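Local structure of DUTPase (Staphylococcus phage 11, 4GV8) at the interface of chains A and B. The protein catalyses the hydrolysis of dUTP to dUMP and pyrophosphate as a jelly-roll dUTPase and is a moonlighting protein of the phage. Numbering follows the deposited sequence. Chains: chain A/B, DUTPase.

Contact 1: the interface of chains A and B. Residues chain A 62-63, 75, 136, 138; chain B 76-77, 79.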
loop_
_atom_site.group_PDB
_atom_site.type_symbol
_atom_site.label_atom_id
_atom_site.label_comp_id
_atom_site.label_asym_id
_atom_site.label_seq_id
_atom_site.Cartn_x
_atom_site.Cartn_y
_atom_site.Cartn_z
ATOM N N THR A 62 2.394 1.954 8.479
ATOM C CA THR A 62 1.610 1.031 7.678
ATOM C C THR A 62 0.383 0.540 8.522
ATOM O O THR A 62 0.298 0.727 9.785
ATOM C CB THR A 62 2.533 -0.146 7.196
ATOM O OG1 THR A 62 1.886 -0.871 6.121
ATOM C CG2 THR A 62 2.871 -1.061 8.388
ATOM N N SER A 63 -0.555 -0.090 7.827
ATOM C CA SER A 63 -1.734 -0.652 8.453
ATOM C C SER A 63 -1.423 -1.851 9.377
ATOM O O SER A 63 -0.373 -2.519 9.228
ATOM C CB SER A 63 -2.750 -1.083 7.368
ATOM O OG SER A 63 -2.228 -2.149 6.554
ATOM N N ILE A 75 -5.292 2.877 5.361
ATOM C CA ILE A 75 -4.135 3.681 5.681
ATOM C C ILE A 75 -3.165 3.539 4.545
ATOM O O ILE A 75 -2.802 2.420 4.186
ATOM C CB ILE A 75 -3.473 3.241 7.003
ATOM C CG1 ILE A 75 -4.433 3.411 8.159
ATOM C CG2 ILE A 75 -2.208 4.051 7.290
ATOM C CD1 ILE A 75 -3.780 3.104 9.484
ATOM N N GLN A 136 1.234 0.895 12.485
ATOM C CA GLN A 136 2.480 0.353 12.956
ATOM C C GLN A 136 3.632 0.853 12.130
ATOM O O GLN A 136 3.454 1.263 11.000
ATOM C CB GLN A 136 2.465 -1.178 13.011
ATOM C CG GLN A 136 2.417 -1.897 11.687
ATOM C CD GLN A 136 2.178 -3.364 11.895
ATOM O OE1 GLN A 136 2.678 -3.934 12.884
ATOM N NE2 GLN A 136 1.372 -3.985 11.015
ATOM N N VAL A 138 7.531 -0.046 10.857
ATOM C CA VAL A 138 8.529 -1.084 10.581
ATOM C C VAL A 138 9.701 -0.347 9.887
ATOM O O VAL A 138 9.476 0.387 8.913
ATOM C CB VAL A 138 7.977 -2.177 9.612
ATOM C CG1 VAL A 138 9.050 -3.221 9.328
ATOM C CG2 VAL A 138 6.669 -2.789 10.168
ATOM N N GLU B 76 -4.384 -5.133 0.444
ATOM C CA GLU B 76 -3.634 -4.394 1.443
ATOM C C GLU B 76 -2.433 -5.253 1.806
ATOM O O GLU B 76 -2.562 -6.386 2.316
ATOM C CB GLU B 76 -4.473 -4.106 2.679
ATOM C CG GLU B 76 -3.641 -3.404 3.763
ATOM C CD GLU B 76 -3.346 -1.930 3.444
ATOM O OE1 GLU B 76 -2.746 -1.255 4.292
ATOM O OE2 GLU B 76 -3.718 -1.422 2.358
ATOM N N THR B 77 -1.263 -4.729 1.526
ATOM C CA THR B 77 0.016 -5.361 1.900
ATOM C C THR B 77 0.043 -5.741 3.398
ATOM O O THR B 77 -0.213 -4.929 4.296
ATOM C CB THR B 77 1.210 -4.444 1.472
ATOM O OG1 THR B 77 1.210 -4.317 0.025
ATOM C CG2 THR B 77 2.573 -4.960 1.925
ATOM N N LYS B 79 2.030 -7.263 6.600
ATOM C CA LYS B 79 3.350 -7.376 7.237
ATOM C C LYS B 79 3.334 -8.682 8.006
ATOM O O LYS B 79 2.555 -8.859 8.955
ATOM C CB LYS B 79 3.616 -6.167 8.132
ATOM C CG LYS B 79 3.875 -4.877 7.350
ATOM C CD LYS B 79 2.773 -4.299 6.402
ATOM C CE LYS B 79 1.522 -3.813 7.161
ATOM N NZ LYS B 79 0.522 -3.121 6.298
HETATM O O HOH W 1 -0.716 0.725 5.011
HETATM O O HOH W 2 -3.119 1.016 1.827
#
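B:Lys79 meets A:Thr62 tip to tip at a subunit boundary beside the nucleotide pocket, its ammonium NZ donating to the threonine hydroxyl OG1 over 2.6 Å. The same nitrogen donates to the hydroxyl OG of A:Ser63 at 2.9 Å. The backbone carbonyl B:Thr77 O of its own chain, two residues earlier, also takes a bond from B:Lys79 NZ (2.8 Å). These three acceptors account for the N-H groups of an ammonium, so the 3.1 Å between B:Lys79 NZ and A:Ser63 O is a close polar approach. A:Ser63 OG in turn donates to the carboxylate OE1 of B:Glu76 (2.5 Å), approaching the lone pair that faces away from OE2. The serine hydroxyl thus relays between lysine and glutamate, and the nearby opposite charges would be expected to polarise it.

Several features set these groups in place. A:Thr62 OG1 lies anti to its backbone N (chi1 -165°), which carries it to the ammonium, while its methyl CG2 packs tightly on B:Lys79 CE at 3.3 Å. B:Glu76, bent at chi2 (74°), brings OE1 to the serine and OE2 to a water shared with A:Ile75 O. A second water joins A:Ser63 N, A:Thr62 OG1, A:Ile75 O and B:Glu76 OE1. In the outer shell, A:Gln136 slides past the lysine in the opposite direction, and its NE2 donates to A:Ser63 O at 2.9 Å, with that oxygen only 15° out of the amide plane.

Contact 2: the interface of chains A and B. Residues chain A 6-8, 50-52, 85; chain B 148, 150, 153.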
loop_
_atom_site.group_PDB
_atom_site.type_symbol
_atom_site.label_atom_id
_atom_site.label_comp_id
_atom_site.label_asym_id
_atom_site.label_seq_id
_atom_site.Cartn_x
_atom_site.Cartn_y
_atom_site.Cartn_z
ATOM N N GLN A 6 15.435 6.876 18.959
ATOM C CA GLN A 6 14.919 7.946 19.837
ATOM C C GLN A 6 13.510 8.325 19.385
ATOM O O GLN A 6 13.239 8.404 18.156
ATOM C CB GLN A 6 15.824 9.194 19.823
ATOM C CG GLN A 6 17.320 8.935 20.070
ATOM C CD GLN A 6 18.130 10.172 19.730
ATOM O OE1 GLN A 6 18.096 11.165 20.435
ATOM N NE2 GLN A 6 18.810 10.134 18.623
ATOM N N VAL A 7 12.656 8.547 20.392
ATOM C CA VAL A 7 11.251 8.905 20.251
ATOM C C VAL A 7 10.999 10.109 21.127
ATOM O O VAL A 7 11.381 10.097 22.317
ATOM C CB VAL A 7 10.308 7.748 20.713
ATOM C CG1 VAL A 7 8.862 8.178 20.550
ATOM C CG2 VAL A 7 10.610 6.456 19.953
ATOM N N ARG A 8 10.396 11.161 20.559
ATOM C CA ARG A 8 9.895 12.315 21.341
ATOM C C ARG A 8 8.374 12.304 21.435
ATOM O O ARG A 8 7.715 12.215 20.409
ATOM C CB ARG A 8 10.259 13.628 20.669
ATOM C CG ARG A 8 11.623 14.156 20.973
ATOM C CD ARG A 8 11.780 15.545 20.442
ATOM N NE ARG A 8 10.740 16.389 21.005
ATOM C CZ ARG A 8 10.782 17.721 21.076
ATOM N NH1 ARG A 8 11.848 18.398 20.678
ATOM N NH2 ARG A 8 9.753 18.379 21.600
ATOM N N ALA A 50 7.388 11.976 17.392
ATOM C CA ALA A 50 8.455 12.072 16.396
ATOM C C ALA A 50 9.465 10.975 16.687
ATOM O O ALA A 50 9.711 10.659 17.840
ATOM C CB ALA A 50 9.173 13.421 16.407
ATOM N N VAL A 51 10.080 10.447 15.633
ATOM C CA VAL A 51 11.166 9.513 15.758
ATOM C C VAL A 51 12.404 10.082 15.039
ATOM O O VAL A 51 12.295 11.050 14.253
ATOM C CB VAL A 51 10.767 8.145 15.171
ATOM C CG1 VAL A 51 9.630 7.544 16.015
ATOM C CG2 VAL A 51 10.433 8.240 13.651
ATOM N N SER A 52 13.577 9.502 15.308
ATOM C CA SER A 52 14.766 9.852 14.535
ATOM C C SER A 52 15.357 8.620 13.845
ATOM O O SER A 52 16.252 7.983 14.358
ATOM C CB SER A 52 15.788 10.541 15.411
ATOM O OG SER A 52 16.783 11.132 14.634
ATOM N N HIS A 85 11.915 14.783 11.801
ATOM C CA HIS A 85 11.722 14.918 13.237
ATOM C C HIS A 85 10.423 15.575 13.548
ATOM O O HIS A 85 10.224 16.032 14.646
ATOM C CB HIS A 85 12.861 15.699 13.849
ATOM C CG HIS A 85 14.184 14.973 13.802
ATOM N ND1 HIS A 85 15.371 15.616 13.866
ATOM C CD2 HIS A 85 14.478 13.617 13.690
ATOM C CE1 HIS A 85 16.360 14.705 13.799
ATOM N NE2 HIS A 85 15.813 13.490 13.681
ATOM N N LYS B 148 14.280 4.576 23.012
ATOM C CA LYS B 148 14.629 5.534 24.081
ATOM C C LYS B 148 13.808 6.801 23.883
ATOM O O LYS B 148 13.937 7.467 22.874
ATOM C CB LYS B 148 16.143 5.896 24.093
ATOM N N VAL B 150 13.236 10.593 24.483
ATOM C CA VAL B 150 14.127 11.738 24.655
ATOM C C VAL B 150 13.300 13.014 24.631
ATOM O O VAL B 150 12.178 13.050 24.090
ATOM C CB VAL B 150 15.203 11.778 23.544
ATOM C CG1 VAL B 150 16.084 10.525 23.612
ATOM C CG2 VAL B 150 14.565 11.964 22.153
ATOM N N PHE B 153 16.229 15.317 20.204
ATOM C CA PHE B 153 16.966 14.357 19.414
ATOM C C PHE B 153 18.413 14.730 19.416
ATOM O O PHE B 153 18.804 15.923 19.369
ATOM C CB PHE B 153 16.435 14.271 17.949
ATOM C CG PHE B 153 15.027 13.683 17.843
ATOM C CD1 PHE B 153 14.783 12.393 18.238
ATOM C CD2 PHE B 153 13.965 14.440 17.380
ATOM C CE1 PHE B 153 13.534 11.868 18.196
ATOM C CE2 PHE B 153 12.692 13.889 17.311
ATOM C CZ PHE B 153 12.487 12.607 17.709
#
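B:Phe153 pushes its ring between A:His85 and A:Arg8, and hides 147 Å² of its surface against chain A. CG lies anti to the carbonyl carbon (chi1 -67°), directing the ring into this slot. Starting at the root, CB comes only loosely near the imidazole CE1 of A:His85, and CG comes near A:Ser52 CB. Along one side of the ring, CD1 touches A:Ser52 CB at 3.5 Å and also reaches the CB of A:Gln6; next, CE1 faces the carbonyl O of A:Gln6. CD2 lies under the imidazole, with A:His85 CG 3.6 Å away over that face, and CE2 meets A:Arg8 CD and the methyl of A:Ala50. At the tip, B:Phe153 CZ is 3.4 Å from A:Ala50 O, which lies in the ring plane at the edge.

The two faces are covered differently. A:His85 stacks on one, its ring inclined by 26° to that of B:Phe153; its NE2 is hydrogen-bonded to A:Ser52 OG at 2.7 Å, which should fix the imidazole's rotation. On the opposite face, A:Arg8 CG makes a CH-pi contact, 3.7 Å from B:Phe153 CZ. Beside the ring, B:Val150 CG2 packs on A:Gln6 CB, while backbone bonds join A:Val7 N to B:Lys148 O and B:Val150 N to A:Val7 O.

In the fold, these bonds run the C-terminal segment of chain B parallel to strand 4-9 of chain A, and the phenylalanine beyond it stands with its ring edge on the paired strands 4-9 and 49-51.

Contact 3: the interface of chains A and B. Residues chain A 19, 23-26, 138; chain B 58, 81-82, 142, 144.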
loop_
_atom_site.group_PDB
_atom_site.type_symbol
_atom_site.label_atom_id
_atom_site.label_comp_id
_atom_site.label_asym_id
_atom_site.label_seq_id
_atom_site.Cartn_x
_atom_site.Cartn_y
_atom_site.Cartn_z
ATOM N N ARG A 19 6.278 -2.431 20.734
ATOM C CA ARG A 19 6.448 -3.752 20.175
ATOM C C ARG A 19 5.545 -4.749 20.987
ATOM O O ARG A 19 5.760 -4.963 22.165
ATOM C CB ARG A 19 7.914 -4.158 20.244
ATOM C CG ARG A 19 8.348 -4.996 19.059
ATOM C CD ARG A 19 9.738 -5.526 19.320
ATOM N NE ARG A 19 10.175 -6.441 18.291
ATOM C CZ ARG A 19 11.377 -7.015 18.275
ATOM N NH1 ARG A 19 12.224 -6.779 19.275
ATOM N NH2 ARG A 19 11.740 -7.839 17.275
ATOM N N THR A 23 9.260 -10.925 18.862
ATOM C CA THR A 23 9.971 -10.937 17.540
ATOM C C THR A 23 9.179 -10.214 16.417
ATOM O O THR A 23 9.493 -10.365 15.228
ATOM C CB THR A 23 10.309 -12.393 17.094
ATOM O OG1 THR A 23 9.090 -13.161 16.930
ATOM C CG2 THR A 23 11.211 -13.071 18.117
ATOM N N ASP A 24 8.156 -9.440 16.805
ATOM C CA ASP A 24 7.431 -8.597 15.879
ATOM C C ASP A 24 8.371 -7.651 15.080
ATOM O O ASP A 24 9.378 -7.170 15.595
ATOM C CB ASP A 24 6.317 -7.798 16.608
ATOM C CG ASP A 24 5.069 -8.628 16.832
ATOM O OD1 ASP A 24 5.069 -9.838 16.471
ATOM O OD2 ASP A 24 4.082 -8.115 17.383
ATOM N N ALA A 25 8.031 -7.461 13.796
ATOM C CA ALA A 25 8.778 -6.600 12.870
ATOM C C ALA A 25 8.802 -5.154 13.346
ATOM O O ALA A 25 9.869 -4.544 13.400
ATOM C CB ALA A 25 8.188 -6.695 11.482
ATOM N N GLY A 26 7.624 -4.637 13.724
ATOM C CA GLY A 26 7.480 -3.242 14.096
ATOM C C GLY A 26 6.869 -2.872 15.452
ATOM O O GLY A 26 6.775 -3.672 16.408
ATOM N N VAL A 138 7.531 -0.046 10.857
ATOM C CA VAL A 138 8.529 -1.084 10.581
ATOM C C VAL A 138 9.701 -0.347 9.887
ATOM O O VAL A 138 9.476 0.387 8.913
ATOM C CB VAL A 138 7.977 -2.177 9.612
ATOM C CG1 VAL A 138 9.050 -3.221 9.328
ATOM C CG2 VAL A 138 6.669 -2.789 10.168
ATOM N N VAL B 58 11.134 -9.208 7.709
ATOM C CA VAL B 58 9.686 -9.098 7.618
ATOM C C VAL B 58 9.243 -9.532 6.209
ATOM O O VAL B 58 9.959 -9.285 5.196
ATOM C CB VAL B 58 9.195 -7.693 7.912
ATOM C CG1 VAL B 58 9.590 -6.680 6.769
ATOM C CG2 VAL B 58 7.707 -7.737 8.179
ATOM N N ASP B 81 5.151 -11.114 10.439
ATOM C CA ASP B 81 6.235 -11.135 11.438
ATOM C C ASP B 81 6.991 -12.458 11.443
ATOM O O ASP B 81 6.419 -13.559 11.203
ATOM C CB ASP B 81 5.701 -10.868 12.856
ATOM C CG ASP B 81 4.904 -9.597 12.951
ATOM O OD1 ASP B 81 5.496 -8.501 13.058
ATOM O OD2 ASP B 81 3.656 -9.701 12.941
ATOM N N ALA B 82 8.266 -12.334 11.809
ATOM C CA ALA B 82 9.156 -13.479 12.119
ATOM C C ALA B 82 8.503 -14.540 13.031
ATOM O O ALA B 82 8.594 -15.777 12.779
ATOM C CB ALA B 82 10.493 -12.975 12.700
ATOM N N ILE B 142 14.974 -6.140 8.551
ATOM C CA ILE B 142 14.449 -5.057 9.369
ATOM C C ILE B 142 15.413 -4.699 10.486
ATOM O O ILE B 142 16.340 -5.442 10.774
ATOM C CB ILE B 142 13.060 -5.367 9.961
ATOM C CG1 ILE B 142 13.079 -6.708 10.737
ATOM C CG2 ILE B 142 12.035 -5.341 8.841
ATOM C CD1 ILE B 142 11.820 -7.070 11.465
ATOM N N THR B 144 15.032 -3.541 14.432
ATOM C CA THR B 144 14.074 -3.518 15.517
ATOM C C THR B 144 14.840 -3.172 16.814
ATOM O O THR B 144 14.914 -4.003 17.738
ATOM C CB THR B 144 13.332 -4.878 15.711
ATOM O OG1 THR B 144 14.285 -5.836 16.188
ATOM C CG2 THR B 144 12.744 -5.407 14.381
#
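A:Ala25, in the AGYD sequence of conserved dUTPase motif 1, docks against B:Asp81 of motif 3, the aspartate that in trimeric dUTPases serves the catalytic water. Its backbone N donates to the carboxylate OD1 of B:Asp81 at 2.8 Å, nearly straight (166° at H); OD1 accepts through its lone pair turned away from OD2.

Packing is tight around this bond. The methyl CB of A:Ala25 presses on B:Val58 CG2 at 3.5 Å, and B:Ile142 brings its tip CD1 to 3.4 Å from A:Ala25 CA. The isoleucine's CG1 stands between backbone N and carbonyl carbon (chi1 54°), its chain then extending to place CD1 there, while its other branch, CG2, meets A:Val138 CG1 at 3.7 Å. The methyl CG2 of B:Thr144 closes in on A:Ala25 O at 3.2 Å. Alongside, the carboxylates of A:Asp24 and B:Asp81 lie stacked with planes 24° apart.

Elsewhere the fit is looser. B:Thr144 crosses A:Arg19 at about a right angle, its CB over one face of the guanidinium, but OG1 stays 3.4 Å from NH2. That guanidinium is held within its own chain instead: NE and NH2 grip A:Asp24 O side-on, NE at 2.9 Å. At the other margin, B:Ala82 CB approaches A:Thr23 O no nearer than 3.8 Å.

Contact 4: the interface of chains A and B. Residues chain A 4-7, 16, 27; chain B 145-148.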
loop_
_atom_site.group_PDB
_atom_site.type_symbol
_atom_site.label_atom_id
_atom_site.label_comp_id
_atom_site.label_asym_id
_atom_site.label_seq_id
_atom_site.Cartn_x
_atom_site.Cartn_y
_atom_site.Cartn_z
ATOM N N THR A 4 19.529 1.639 19.372
ATOM C CA THR A 4 18.345 2.338 19.946
ATOM C C THR A 4 17.764 3.453 18.990
ATOM O O THR A 4 18.486 4.061 18.222
ATOM C CB THR A 4 18.509 2.897 21.420
ATOM O OG1 THR A 4 18.941 4.249 21.408
ATOM C CG2 THR A 4 19.419 2.061 22.332
ATOM N N LEU A 5 16.439 3.619 19.019
ATOM C CA LEU A 5 15.708 4.568 18.229
ATOM C C LEU A 5 15.117 5.595 19.182
ATOM O O LEU A 5 14.353 5.222 20.093
ATOM C CB LEU A 5 14.559 3.868 17.483
ATOM C CG LEU A 5 13.642 4.836 16.682
ATOM C CD1 LEU A 5 14.396 5.423 15.483
ATOM C CD2 LEU A 5 12.351 4.179 16.241
ATOM N N GLN A 6 15.435 6.876 18.959
ATOM C CA GLN A 6 14.919 7.946 19.837
ATOM C C GLN A 6 13.510 8.325 19.385
ATOM O O GLN A 6 13.239 8.404 18.156
ATOM C CB GLN A 6 15.824 9.194 19.823
ATOM C CG GLN A 6 17.320 8.935 20.070
ATOM C CD GLN A 6 18.130 10.172 19.730
ATOM O OE1 GLN A 6 18.096 11.165 20.435
ATOM N NE2 GLN A 6 18.810 10.134 18.623
ATOM N N VAL A 7 12.656 8.547 20.392
ATOM C CA VAL A 7 11.251 8.905 20.251
ATOM C C VAL A 7 10.999 10.109 21.127
ATOM O O VAL A 7 11.381 10.097 22.317
ATOM C CB VAL A 7 10.308 7.748 20.713
ATOM C CG1 VAL A 7 8.862 8.178 20.550
ATOM C CG2 VAL A 7 10.610 6.456 19.953
ATOM N N MET A 16 4.235 6.246 23.741
ATOM C CA MET A 16 5.332 5.518 23.138
ATOM C C MET A 16 4.875 4.452 22.126
ATOM O O MET A 16 3.998 3.677 22.393
ATOM C CB MET A 16 6.260 4.855 24.219
ATOM C CG MET A 16 7.172 5.813 24.966
ATOM S SD MET A 16 8.469 6.609 23.977
ATOM C CE MET A 16 9.454 5.138 23.671
ATOM N N TYR A 27 6.497 -1.605 15.507
ATOM C CA TYR A 27 6.057 -0.951 16.720
ATOM C C TYR A 27 4.690 -0.395 16.373
ATOM O O TYR A 27 4.517 0.279 15.372
ATOM C CB TYR A 27 6.997 0.194 17.162
ATOM C CG TYR A 27 8.457 -0.181 17.176
ATOM C CD1 TYR A 27 9.090 -0.593 18.354
ATOM C CD2 TYR A 27 9.205 -0.180 15.978
ATOM C CE1 TYR A 27 10.406 -0.990 18.355
ATOM C CE2 TYR A 27 10.541 -0.568 15.965
ATOM C CZ TYR A 27 11.125 -0.967 17.168
ATOM O OH TYR A 27 12.430 -1.350 17.167
ATOM N N PRO B 145 15.360 -1.945 16.887
ATOM C CA PRO B 145 16.048 -1.450 18.091
ATOM C C PRO B 145 15.172 -1.358 19.370
ATOM O O PRO B 145 13.945 -1.400 19.343
ATOM C CB PRO B 145 16.482 -0.047 17.659
ATOM C CG PRO B 145 15.396 0.389 16.733
ATOM C CD PRO B 145 15.109 -0.848 15.920
ATOM N N GLU B 146 15.827 -1.186 20.499
ATOM C CA GLU B 146 15.129 -0.750 21.694
ATOM C C GLU B 146 14.783 0.719 21.487
ATOM O O GLU B 146 15.434 1.422 20.715
ATOM C CB GLU B 146 15.958 -1.015 22.976
ATOM C CG GLU B 146 16.371 -2.486 23.036
ATOM C CD GLU B 146 16.863 -3.002 24.393
ATOM O OE1 GLU B 146 17.138 -2.182 25.333
ATOM O OE2 GLU B 146 16.981 -4.271 24.480
ATOM N N LEU B 147 13.724 1.172 22.138
ATOM C CA LEU B 147 13.293 2.554 22.014
ATOM C C LEU B 147 13.822 3.334 23.241
ATOM O O LEU B 147 13.829 2.791 24.365
ATOM C CB LEU B 147 11.740 2.616 21.953
ATOM C CG LEU B 147 10.954 1.975 20.801
ATOM C CD1 LEU B 147 9.474 2.335 20.931
ATOM C CD2 LEU B 147 11.523 2.422 19.460
ATOM N N LYS B 148 14.280 4.576 23.012
ATOM C CA LYS B 148 14.629 5.534 24.081
ATOM C C LYS B 148 13.808 6.801 23.883
ATOM O O LYS B 148 13.937 7.467 22.874
ATOM C CB LYS B 148 16.143 5.896 24.093
#
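B:Leu147 lies alongside A:Leu5 and over the rim of one face of the A:Tyr27 ring, and buries 74 Å² against chain A, followed by B:Lys148 with 49 Å². The leucine's CG is anti to its carbonyl carbon (chi1 -64°), and its two methyls divide the partners. CD2 meets A:Leu5 CD2 at 3.8 Å, the two side chains running side by side and pointing the same way. The same methyl lies 3.8 Å from the aromatic CE1 of A:Tyr27, whose side chain passes the leucine in the opposite direction. CD1 touches A:Tyr27 CD1 at 3.9 Å and also reaches A:Met16 CE. Nearer the backbone, CB takes the methyl CE of A:Met16 at 3.8 Å; bends at chi2 and chi3 of the methionine curl its end toward this spot.

B:Lys148, whose side chain is modelled only to CB, contributes through its backbone. Its N donates to A:Leu5 O at 3.0 Å. One step earlier, A:Leu5 N donates to B:Glu146 O, also at 3.0 Å. Alternating in this way, the bonds make a parallel beta ladder of strand 4-9 of A with strand 146-149 of B, consistent with the C-terminal arm exchange of trimeric dUTPases.

At its start B:Pro145 packs CG on A:Leu5 CB at 3.7 Å. The phenol OH of A:Tyr27 donates to B:Pro145 O over 2.7 Å, in the carbonyl plane and on a lone pair, with a C=O...OH angle of 126°.

Contacts 2 and 4 form one continuous ladder: their C-alpha centres lie about 7 Å apart, and they share A:Gln6, A:Val7 and B:Lys148. Contact 3 bridges inward, about 13 Å from contact 4 and about 12 Å from contact 1, with which it shares A:Val138 of strand 133-141. Contacts 1 and 2 stand about 21 Å apart, at opposite ends of this run. A:Gln136 and B:Lys79 in contact 1 and B:Asp81 in contact 3 belong to nucleotide pockets, which puts those pockets at the subunit boundary, while the C-terminal segment extends the joint outward, an arrangement suited to the three-subunit assembly deposited.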